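PDB 6H5L: similar to hydroxylamine oxidoreductase from Kuenenia stuttgartiensis, which forms, with a second protein, a 60-haem reductase complex of an anammox bacterium that has an extended electron transfer pathway. Local coordinates for the interface of chains A and B. Sequence-based numbering; all coordinates share one arbitrary frame. Chains: chain A/B, Similar to hydroxylamine oxidoreductase.

The three contacts follow one another along one A–B interface, their C-alpha centres about 26 Å (1 to 2), 20 Å (2 to 3) and 36 Å (1 to 3) apart. Contacts 1 and 2 share chain B's helix 480-513, which starts at B:Gln480 in contact 2 and brings B:Thr496 to contact 1. Contact 3 uses helix 356-389. Chain A answers with helix 455-476 in contact 1, two CXXCH segments in contact 2, and helix 51-54 with the loop 60-63 in contact 3. The interface is not an exact two-fold; six copies of the protein occur in the assembly, where it probably helps hold the haem-bearing chains together.

Contact 1: the interface of chains A and B. Residues chain A 448, 453-455, 458, 462; chain B 492-493, 496.
B:Thr496 packs its backbone and side chain against the amide of A:Gln448, with A:Gln448 CD 3.6 Å from B:Thr496 CA. The modelled approach of the amide oxygen to the threonine hydroxyl is too short to be real, and their bonding is doubtful. A small beta-branched residue suits this place: with chi1 at -56°, the methyl CG2 lies anti to the backbone N and points at the loop carbonyls A:Ser454 O and A:Pro453 O. Beside it, B:Met493 runs past A:Arg462 in the opposite direction, the methyl CE at the end of its flexible chain 3.9 Å from A:Arg462 CG.

Water stitches together the polar groups. Water 1 bonds to A:Asn458 ND2 at 2.7 Å. It also joins A:Arg462 NH1, in the guanidinium plane, and B:Met493 O, the latter at 2.9 Å. Water 2 links the carbonyls A:Pro453 O and B:Thr496 O.

Further out, B:Thr496 OG1 is held by its own helix through B:Met492 O, 3.1 Å away. On chain A, the carbonyl A:Asn458 O sits over the centre of the A:Arg462 guanidinium and may help to position it. The site thus joins helix 455-476 of A, and the loop before it, to helix 480-513 of B, probably steadying the assembly.

Contact 2: the interface of chains A and B. Residues chain A 201, 231-232; chain B 246-248, 478-480.
A:Thr231, with chi1 at -62°, turns its hydroxyl OG1 toward B:Glu246 while its methyl CG2, anti to the backbone N, faces B:Gln480. The latter's CG takes the crowded position between backbone N and carbonyl carbon (chi1 48°), and a bend at chi2 brings its amide up to the threonine methyl, the two side chains crossing at about a right angle. A:Thr231 and A:Cys232 belong to a haem-binding CXXCH motif, Cys-Met-Thr-Cys-His, whose cysteines carry the haem thioethers; A:Met201 belongs to another, Cys-Asp-Met-Cys-His.

A threonine serves here because it offers a donor and a methyl together. Its OG1 gives a hydrogen bond of 3.0 Å to B:Glu246 O, from above the carbonyl plane. B:Gln479 NE2 reaches the same oxygen from the opposite face, at 3.1 Å. With its other N-H this amide nitrogen bonds A:Thr231 O at 2.9 Å, in the carbonyl plane on a lone pair, though bent at the hydrogen (138°). A glutamine suits the place, since one amide nitrogen carries two N-H groups and can serve a carbonyl of each chain. Were B:Gln479 an alanine, A:Thr231 O would probably lose this donor, and B:Glu246 O would keep the threonine hydroxyl but lose the amide on its other face.

The methyl CG2 rests 3.8 Å from B:Gln480 CD. A:Met201, long and extended, crosses B:Gln480 at about a right angle and carries its methyl CE to within 3.9 Å of B:Ala478 CB.

Contact 3: the interface of chains A and B. Residues chain A 52-53, 60-63; chain B 355, 357.
B:Arg357 reaches into chain A with its chain stretched from CG to NE, CG lying anti to the backbone N (chi1 -169°). From the root outward, CB is 3.7 Å from the phenol oxygen A:Tyr53 OH, and CG and CD pass by the same oxygen, CD at 3.4 Å. Beyond them NE lies near the sulfur of A:Met52, whose chain crosses the arginine roughly at right angles.

At the tip, both terminal nitrogens converge on one backbone oxygen. NH1 donates to A:Glu61 O at 2.8 Å, and NH2 donates to it at 2.9 Å. The acceptor lies in the guanidinium plane. Both donors come from one face of the carbonyl, but NH2 stands well above its plane (69°) while NH1 is only tilted from it. A:Pro62 O is also near NH2, but the hydrogens are not directed at it, and it is not a bonding partner.

The flat group also has a neighbour off each face, both toward the rim: the polarisable sulfur A:Met52 SD, 3.2 Å above the B:Arg357 guanidinium, and opposite it A:Met63 CA. A:Tyr60 OH comes to the edge, its ring turned 68° from the guanidinium. An arginine suits the place because a long aliphatic stem carries the head across to chain A and the broad planar head offers paired N-H groups.

In the fold, B:Arg357 stands on the first turn of helix 356-389, just after the haem-binding CXXCH motif that ends ahead of B:Ser355; A:Tyr53, on helix 51-54, itself lines haem pockets.

Contact 1: the interface of chains A and B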
ATOM      1  N   GLN A 448      55.533 -33.210  12.592  1.00 26.88           N
ATOM      2  CA  GLN A 448      56.297 -34.417  12.306  1.00 30.63           C
ATOM      3  C   GLN A 448      57.778 -34.122  12.502  1.00 28.87           C
ATOM      4  O   GLN A 448      58.351 -33.291  11.789  1.00 28.10           O
ATOM      5  CB  GLN A 448      56.036 -34.921  10.886  1.00 19.90           C
ATOM      6  CG  GLN A 448      56.878 -36.129  10.507  1.00 30.15           C
ATOM      7  CD  GLN A 448      56.613 -37.325  11.397  1.00 29.82           C
ATOM      8  OE1 GLN A 448      55.517 -37.486  11.927  1.00 22.43           O
ATOM      9  NE2 GLN A 448      57.622 -38.172  11.565  1.00 30.91           N
ATOM     10  N   PRO A 453      56.122 -38.710  15.281  1.00 27.51           N
ATOM     11  CA  PRO A 453      55.715 -40.083  15.604  1.00 28.38           C
ATOM     12  C   PRO A 453      55.958 -41.093  14.489  1.00 24.45           C
ATOM     13  O   PRO A 453      56.433 -40.737  13.409  1.00 23.16           O
ATOM     14  CB  PRO A 453      54.214 -39.939  15.855  1.00 34.57           C
ATOM     15  CG  PRO A 453      53.815 -38.847  14.933  1.00 25.86           C
ATOM     16  CD  PRO A 453      54.956 -37.861  14.976  1.00 25.43           C
ATOM     17  N   SER A 454      55.628 -42.351  14.768  1.00 28.54           N
ATOM     18  CA  SER A 454      55.674 -43.409  13.775  1.00 27.72           C
ATOM     19  C   SER A 454      54.352 -43.453  13.011  1.00 28.86           C
ATOM     20  O   SER A 454      53.444 -42.650  13.238  1.00 34.80           O
ATOM     21  CB  SER A 454      55.976 -44.754  14.436  1.00 28.38           C
ATOM     22  OG  SER A 454      54.987 -45.090  15.394  1.00 29.17           O
ATOM     23  N   ASP A 455      54.243 -44.405  12.084  1.00 30.04           N
ATOM     24  CA  ASP A 455      53.027 -44.517  11.286  1.00 27.91           C
ATOM     25  C   ASP A 455      51.838 -44.922  12.150  1.00 33.50           C
ATOM     26  O   ASP A 455      50.753 -44.340  12.035  1.00 29.44           O
ATOM     27  CB  ASP A 455      53.235 -45.521  10.152  1.00 24.09           C
ATOM     28  CG  ASP A 455      52.566 -45.088   8.863  1.00 39.56           C
ATOM     29  OD1 ASP A 455      51.626 -44.267   8.926  1.00 39.64           O
ATOM     30  OD2 ASP A 455      52.980 -45.572   7.787  1.00 49.54           O
ATOM     31  N   ASN A 458      50.181 -42.216  14.629  1.00 21.16           N
ATOM     32  CA  ASN A 458      49.265 -41.266  14.014  1.00 25.54           C
ATOM     33  C   ASN A 458      47.999 -41.927  13.490  1.00 23.81           C
ATOM     34  O   ASN A 458      46.975 -41.252  13.359  1.00 20.99           O
ATOM     35  CB  ASN A 458      49.965 -40.522  12.881  1.00 18.11           C
ATOM     36  CG  ASN A 458      50.493 -39.166  13.316  1.00 20.27           C
ATOM     37  OD1 ASN A 458      50.539 -38.863  14.508  1.00 24.69           O
ATOM     38  ND2 ASN A 458      50.891 -38.342  12.352  1.00 22.51           N
ATOM     39  N   ARG A 462      44.549 -40.354  14.706  1.00 24.04           N
ATOM     40  CA  ARG A 462      43.377 -40.058  13.888  1.00 20.50           C
ATOM     41  C   ARG A 462      42.140 -40.790  14.393  1.00 23.19           C
ATOM     42  O   ARG A 462      41.016 -40.324  14.174  1.00 24.68           O
ATOM     43  CB  ARG A 462      43.650 -40.408  12.427  1.00 23.36           C
ATOM     44  CG  ARG A 462      44.545 -39.409  11.704  1.00 18.15           C
ATOM     45  CD  ARG A 462      44.685 -39.747  10.229  1.00 15.97           C
ATOM     46  NE  ARG A 462      45.402 -41.000  10.023  1.00 26.84           N
ATOM     47  CZ  ARG A 462      46.725 -41.099   9.956  1.00 31.90           C
ATOM     48  NH1 ARG A 462      47.478 -40.014  10.079  1.00 17.15           N
ATOM     49  NH2 ARG A 462      47.296 -42.280   9.764  1.00 30.16           N
TER
ATOM     50  N   MET B 492      51.797 -32.505   7.477  1.00 17.08           N
ATOM     51  CA  MET B 492      52.655 -33.164   8.455  1.00 16.52           C
ATOM     52  C   MET B 492      52.371 -34.656   8.526  1.00 23.19           C
ATOM     53  O   MET B 492      53.279 -35.448   8.800  1.00 23.76           O
ATOM     54  CB  MET B 492      52.470 -32.523   9.830  1.00 14.97           C
ATOM     55  CG  MET B 492      53.008 -31.110   9.934  1.00 20.94           C
ATOM     56  SD  MET B 492      54.789 -31.026   9.665  1.00 22.27           S
ATOM     57  CE  MET B 492      55.111 -29.305  10.038  1.00 21.84           C
ATOM     58  N   MET B 493      51.120 -35.058   8.282  1.00 24.86           N
ATOM     59  CA  MET B 493      50.765 -36.470   8.393  1.00 23.06           C
ATOM     60  C   MET B 493      51.318 -37.282   7.232  1.00 26.03           C
ATOM     61  O   MET B 493      51.699 -38.444   7.410  1.00 30.67           O
ATOM     62  CB  MET B 493      49.250 -36.631   8.489  1.00 23.93           C
ATOM     63  CG  MET B 493      48.745 -36.561   9.903  1.00 20.10           C
ATOM     64  SD  MET B 493      46.989 -36.222   9.994  1.00 32.85           S
ATOM     65  CE  MET B 493      46.780 -36.264  11.759  1.00 34.72           C
ATOM     66  N   THR B 496      54.789 -37.994   7.974  1.00 24.84           N
ATOM     67  CA  THR B 496      54.883 -39.160   8.848  1.00 23.10           C
ATOM     68  C   THR B 496      54.879 -40.450   8.039  1.00 29.85           C
ATOM     69  O   THR B 496      55.704 -41.343   8.265  1.00 40.40           O
ATOM     70  CB  THR B 496      53.730 -39.159   9.852  1.00 20.36           C
ATOM     71  OG1 THR B 496      53.732 -37.930  10.586  1.00 25.22           O
ATOM     72  CG2 THR B 496      53.866 -40.323  10.823  1.00 25.31           C
TER
HETATM   73  O   HOH W   1      50.513 -39.405   9.897  1.00 24.46           O
HETATM   74  O   HOH W   2      56.879 -41.939  10.981  1.00 29.07           O

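Contact 2: the interface of chains A and B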
ATOM      1  N   MET A 201      44.558 -17.749  14.467  1.00 30.87           N
ATOM      2  CA  MET A 201      43.351 -17.095  13.978  1.00 26.98           C
ATOM      3  C   MET A 201      42.088 -17.681  14.595  1.00 25.96           C
ATOM      4  O   MET A 201      41.119 -16.947  14.821  1.00 27.06           O
ATOM      5  CB  MET A 201      43.295 -17.208  12.454  1.00 28.04           C
ATOM      6  CG  MET A 201      42.318 -16.271  11.769  1.00 23.10           C
ATOM      7  SD  MET A 201      42.581 -16.250   9.985  1.00 23.86           S
ATOM      8  CE  MET A 201      41.175 -15.282   9.444  1.00 17.10           C
ATOM      9  N   THR A 231      32.674 -20.440  11.233  1.00 16.93           N
ATOM     10  CA  THR A 231      34.011 -20.192  10.702  1.00 16.41           C
ATOM     11  C   THR A 231      35.078 -20.899  11.531  1.00 20.25           C
ATOM     12  O   THR A 231      36.085 -21.363  10.982  1.00 18.96           O
ATOM     13  CB  THR A 231      34.278 -18.686  10.639  1.00 17.13           C
ATOM     14  OG1 THR A 231      33.336 -18.073   9.750  1.00 17.93           O
ATOM     15  CG2 THR A 231      35.688 -18.399  10.139  1.00 19.56           C
ATOM     16  N   CYS A 232      34.860 -21.021  12.839  1.00 18.06           N
ATOM     17  CA  CYS A 232      35.780 -21.708  13.736  1.00 17.32           C
ATOM     18  C   CYS A 232      35.381 -23.153  14.009  1.00 22.17           C
ATOM     19  O   CYS A 232      36.234 -24.042  13.963  1.00 19.21           O
ATOM     20  CB  CYS A 232      35.881 -20.955  15.068  1.00 17.63           C
ATOM     21  SG  CYS A 232      36.556 -19.276  14.965  1.00 25.37           S
TER
ATOM     22  N   GLU B 246      33.112 -20.440   3.944  1.00 19.04           N
ATOM     23  CA  GLU B 246      33.181 -20.616   5.387  1.00 25.18           C
ATOM     24  C   GLU B 246      34.023 -19.551   6.077  1.00 20.66           C
ATOM     25  O   GLU B 246      34.205 -19.623   7.296  1.00 20.30           O
ATOM     26  CB  GLU B 246      33.723 -22.007   5.724  1.00 22.36           C
ATOM     27  CG  GLU B 246      32.938 -23.134   5.074  1.00 27.51           C
ATOM     28  CD  GLU B 246      31.443 -23.007   5.300  1.00 29.02           C
ATOM     29  OE1 GLU B 246      31.031 -22.750   6.451  1.00 25.10           O
ATOM     30  OE2 GLU B 246      30.677 -23.159   4.326  1.00 28.35           O
ATOM     31  N   SER B 247      34.543 -18.576   5.336  1.00 17.80           N
ATOM     32  CA  SER B 247      35.221 -17.454   5.964  1.00 21.78           C
ATOM     33  C   SER B 247      34.197 -16.430   6.452  1.00 25.61           C
ATOM     34  O   SER B 247      33.014 -16.481   6.107  1.00 22.73           O
ATOM     35  CB  SER B 247      36.202 -16.798   4.991  1.00 15.61           C
ATOM     36  OG  SER B 247      35.516 -16.129   3.946  1.00 17.50           O
ATOM     37  N   LYS B 248      34.667 -15.485   7.273  1.00 17.89           N
ATOM     38  CA  LYS B 248      33.796 -14.399   7.713  1.00 14.29           C
ATOM     39  C   LYS B 248      33.279 -13.590   6.531  1.00 16.36           C
ATOM     40  O   LYS B 248      32.155 -13.077   6.571  1.00 20.47           O
ATOM     41  CB  LYS B 248      34.532 -13.494   8.699  1.00 20.24           C
ATOM     42  CG  LYS B 248      34.707 -14.091  10.088  1.00 20.22           C
ATOM     43  CD  LYS B 248      33.363 -14.362  10.751  1.00 12.41           C
ATOM     44  CE  LYS B 248      33.535 -14.794  12.200  1.00 16.24           C
ATOM     45  NZ  LYS B 248      32.230 -15.063  12.869  1.00 26.36           N
ATOM     46  N   ALA B 478      41.189 -16.589   4.119  1.00 19.45           N
ATOM     47  CA  ALA B 478      40.862 -16.278   5.513  1.00 16.97           C
ATOM     48  C   ALA B 478      39.900 -17.303   6.115  1.00 21.83           C
ATOM     49  O   ALA B 478      38.897 -16.956   6.743  1.00 18.92           O
ATOM     50  CB  ALA B 478      40.305 -14.857   5.644  1.00 15.52           C
ATOM     51  N   GLN B 479      40.217 -18.580   5.924  1.00 18.99           N
ATOM     52  CA  GLN B 479      39.489 -19.680   6.554  1.00 18.93           C
ATOM     53  C   GLN B 479      40.500 -20.467   7.382  1.00 20.11           C
ATOM     54  O   GLN B 479      41.316 -21.214   6.832  1.00 22.90           O
ATOM     55  CB  GLN B 479      38.798 -20.560   5.516  1.00 20.65           C
ATOM     56  CG  GLN B 479      37.424 -21.052   5.945  1.00 17.32           C
ATOM     57  CD  GLN B 479      37.451 -21.778   7.275  1.00 24.42           C
ATOM     58  OE1 GLN B 479      38.292 -22.647   7.502  1.00 32.29           O
ATOM     59  NE2 GLN B 479      36.533 -21.420   8.164  1.00 19.60           N
ATOM     60  N   GLN B 480      40.444 -20.298   8.706  1.00 24.75           N
ATOM     61  CA  GLN B 480      41.480 -20.856   9.570  1.00 24.10           C
ATOM     62  C   GLN B 480      41.436 -22.378   9.616  1.00 23.95           C
ATOM     63  O   GLN B 480      42.486 -23.020   9.747  1.00 23.06           O
ATOM     64  CB  GLN B 480      41.358 -20.281  10.983  1.00 18.63           C
ATOM     65  CG  GLN B 480      39.954 -20.313  11.568  1.00 23.81           C
ATOM     66  CD  GLN B 480      39.215 -19.001  11.386  1.00 23.24           C
ATOM     67  OE1 GLN B 480      39.070 -18.506  10.269  1.00 21.49           O
ATOM     68  NE2 GLN B 480      38.751 -18.426  12.490  1.00 26.33           N
TER

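Contact 3: the interface of chains A and B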
ATOM      1  N   MET A  52      49.407  -9.301  16.702  1.00 25.63           N
ATOM      2  CA  MET A  52      49.037  -7.934  17.054  1.00 23.68           C
ATOM      3  C   MET A  52      47.526  -7.792  17.150  1.00 31.39           C
ATOM      4  O   MET A  52      47.010  -7.124  18.057  1.00 32.11           O
ATOM      5  CB  MET A  52      49.577  -6.946  16.019  1.00 26.20           C
ATOM      6  CG  MET A  52      51.078  -6.751  15.998  1.00 27.16           C
ATOM      7  SD  MET A  52      51.491  -5.450  14.818  1.00 22.45           S
ATOM      8  CE  MET A  52      53.268  -5.368  14.989  1.00 44.56           C
ATOM      9  N   TYR A  53      46.804  -8.413  16.219  1.00 29.12           N
ATOM     10  CA  TYR A  53      45.353  -8.324  16.165  1.00 24.14           C
ATOM     11  C   TYR A  53      44.650  -9.475  16.869  1.00 21.74           C
ATOM     12  O   TYR A  53      43.570  -9.270  17.426  1.00 28.06           O
ATOM     13  CB  TYR A  53      44.887  -8.260  14.704  1.00 22.61           C
ATOM     14  CG  TYR A  53      45.468  -7.094  13.928  1.00 21.51           C
ATOM     15  CD1 TYR A  53      44.872  -5.837  13.972  1.00 22.71           C
ATOM     16  CD2 TYR A  53      46.610  -7.248  13.150  1.00 23.77           C
ATOM     17  CE1 TYR A  53      45.401  -4.769  13.265  1.00 15.87           C
ATOM     18  CE2 TYR A  53      47.143  -6.187  12.441  1.00 16.71           C
ATOM     19  CZ  TYR A  53      46.536  -4.950  12.502  1.00 18.15           C
ATOM     20  OH  TYR A  53      47.068  -3.894  11.796  1.00 24.83           O
ATOM     21  N   TYR A  60      50.238  -6.441  20.523  1.00 29.65           N
ATOM     22  CA  TYR A  60      49.989  -5.295  19.658  1.00 23.15           C
ATOM     23  C   TYR A  60      51.134  -4.293  19.742  1.00 25.82           C
ATOM     24  O   TYR A  60      51.730  -4.089  20.803  1.00 26.11           O
ATOM     25  CB  TYR A  60      48.670  -4.609  20.016  1.00 29.17           C
ATOM     26  CG  TYR A  60      48.314  -3.482  19.072  1.00 28.05           C
ATOM     27  CD1 TYR A  60      47.900  -3.744  17.773  1.00 28.42           C
ATOM     28  CD2 TYR A  60      48.400  -2.156  19.477  1.00 24.89           C
ATOM     29  CE1 TYR A  60      47.578  -2.718  16.903  1.00 24.27           C
ATOM     30  CE2 TYR A  60      48.077  -1.123  18.615  1.00 28.36           C
ATOM     31  CZ  TYR A  60      47.666  -1.411  17.329  1.00 26.79           C
ATOM     32  OH  TYR A  60      47.343  -0.389  16.465  1.00 27.09           O
ATOM     33  N   GLU A  61      51.445  -3.673  18.607  1.00 24.86           N
ATOM     34  CA  GLU A  61      52.437  -2.617  18.500  1.00 30.17           C
ATOM     35  C   GLU A  61      51.820  -1.420  17.793  1.00 33.56           C
ATOM     36  O   GLU A  61      50.922  -1.583  16.961  1.00 31.39           O
ATOM     37  CB  GLU A  61      53.677  -3.087  17.728  1.00 28.28           C
ATOM     38  CG  GLU A  61      54.461  -4.191  18.416  1.00 30.59           C
ATOM     39  CD  GLU A  61      55.645  -4.661  17.594  1.00 32.95           C
ATOM     40  OE1 GLU A  61      55.853  -4.121  16.488  1.00 22.32           O
ATOM     41  OE2 GLU A  61      56.369  -5.570  18.052  1.00 35.48           O
ATOM     42  N   PRO A  62      52.281  -0.209  18.101  1.00 39.87           N
ATOM     43  CA  PRO A  62      51.668   0.987  17.512  1.00 28.03           C
ATOM     44  C   PRO A  62      51.927   1.084  16.016  1.00 29.52           C
ATOM     45  O   PRO A  62      52.853   0.479  15.471  1.00 26.88           O
ATOM     46  CB  PRO A  62      52.343   2.143  18.265  1.00 30.62           C
ATOM     47  CG  PRO A  62      52.920   1.527  19.499  1.00 31.08           C
ATOM     48  CD  PRO A  62      53.300   0.133  19.107  1.00 28.65           C
ATOM     49  N   MET A  63      51.070   1.857  15.350  1.00 30.60           N
ATOM     50  CA  MET A  63      51.245   2.147  13.934  1.00 29.94           C
ATOM     51  C   MET A  63      52.575   2.857  13.691  1.00 33.06           C
ATOM     52  O   MET A  63      53.159   3.468  14.590  1.00 33.89           O
ATOM     53  CB  MET A  63      50.094   3.007  13.419  1.00 34.68           C
ATOM     54  CG  MET A  63      48.809   2.249  13.156  1.00 33.61           C
ATOM     55  SD  MET A  63      47.440   3.389  12.908  1.00 31.74           S
ATOM     56  CE  MET A  63      48.201   4.576  11.808  1.00 37.31           C
TER
ATOM     57  N   SER B 355      42.401  -1.602   7.320  1.00 18.19           N
ATOM     58  CA  SER B 355      43.603  -0.788   7.284  1.00 18.92           C
ATOM     59  C   SER B 355      44.655  -1.464   6.413  1.00 24.98           C
ATOM     60  O   SER B 355      44.691  -2.692   6.286  1.00 26.87           O
ATOM     61  CB  SER B 355      44.146  -0.562   8.695  1.00 21.85           C
ATOM     62  OG  SER B 355      44.555  -1.782   9.291  1.00 29.49           O
ATOM     63  N   ARG B 357      47.710  -1.724   7.106  1.00 25.07           N
ATOM     64  CA  ARG B 357      48.558  -2.522   7.985  1.00 18.38           C
ATOM     65  C   ARG B 357      47.965  -3.908   8.217  1.00 20.62           C
ATOM     66  O   ARG B 357      48.657  -4.921   8.073  1.00 21.39           O
ATOM     67  CB  ARG B 357      48.760  -1.791   9.311  1.00 24.21           C
ATOM     68  CG  ARG B 357      49.827  -2.393  10.200  1.00 24.90           C
ATOM     69  CD  ARG B 357      49.718  -1.841  11.608  1.00 28.07           C
ATOM     70  NE  ARG B 357      50.896  -2.137  12.416  1.00 31.21           N
ATOM     71  CZ  ARG B 357      50.954  -1.968  13.732  1.00 28.97           C
ATOM     72  NH1 ARG B 357      49.896  -1.515  14.390  1.00 31.60           N
ATOM     73  NH2 ARG B 357      52.066  -2.258  14.393  1.00 22.86           N
TER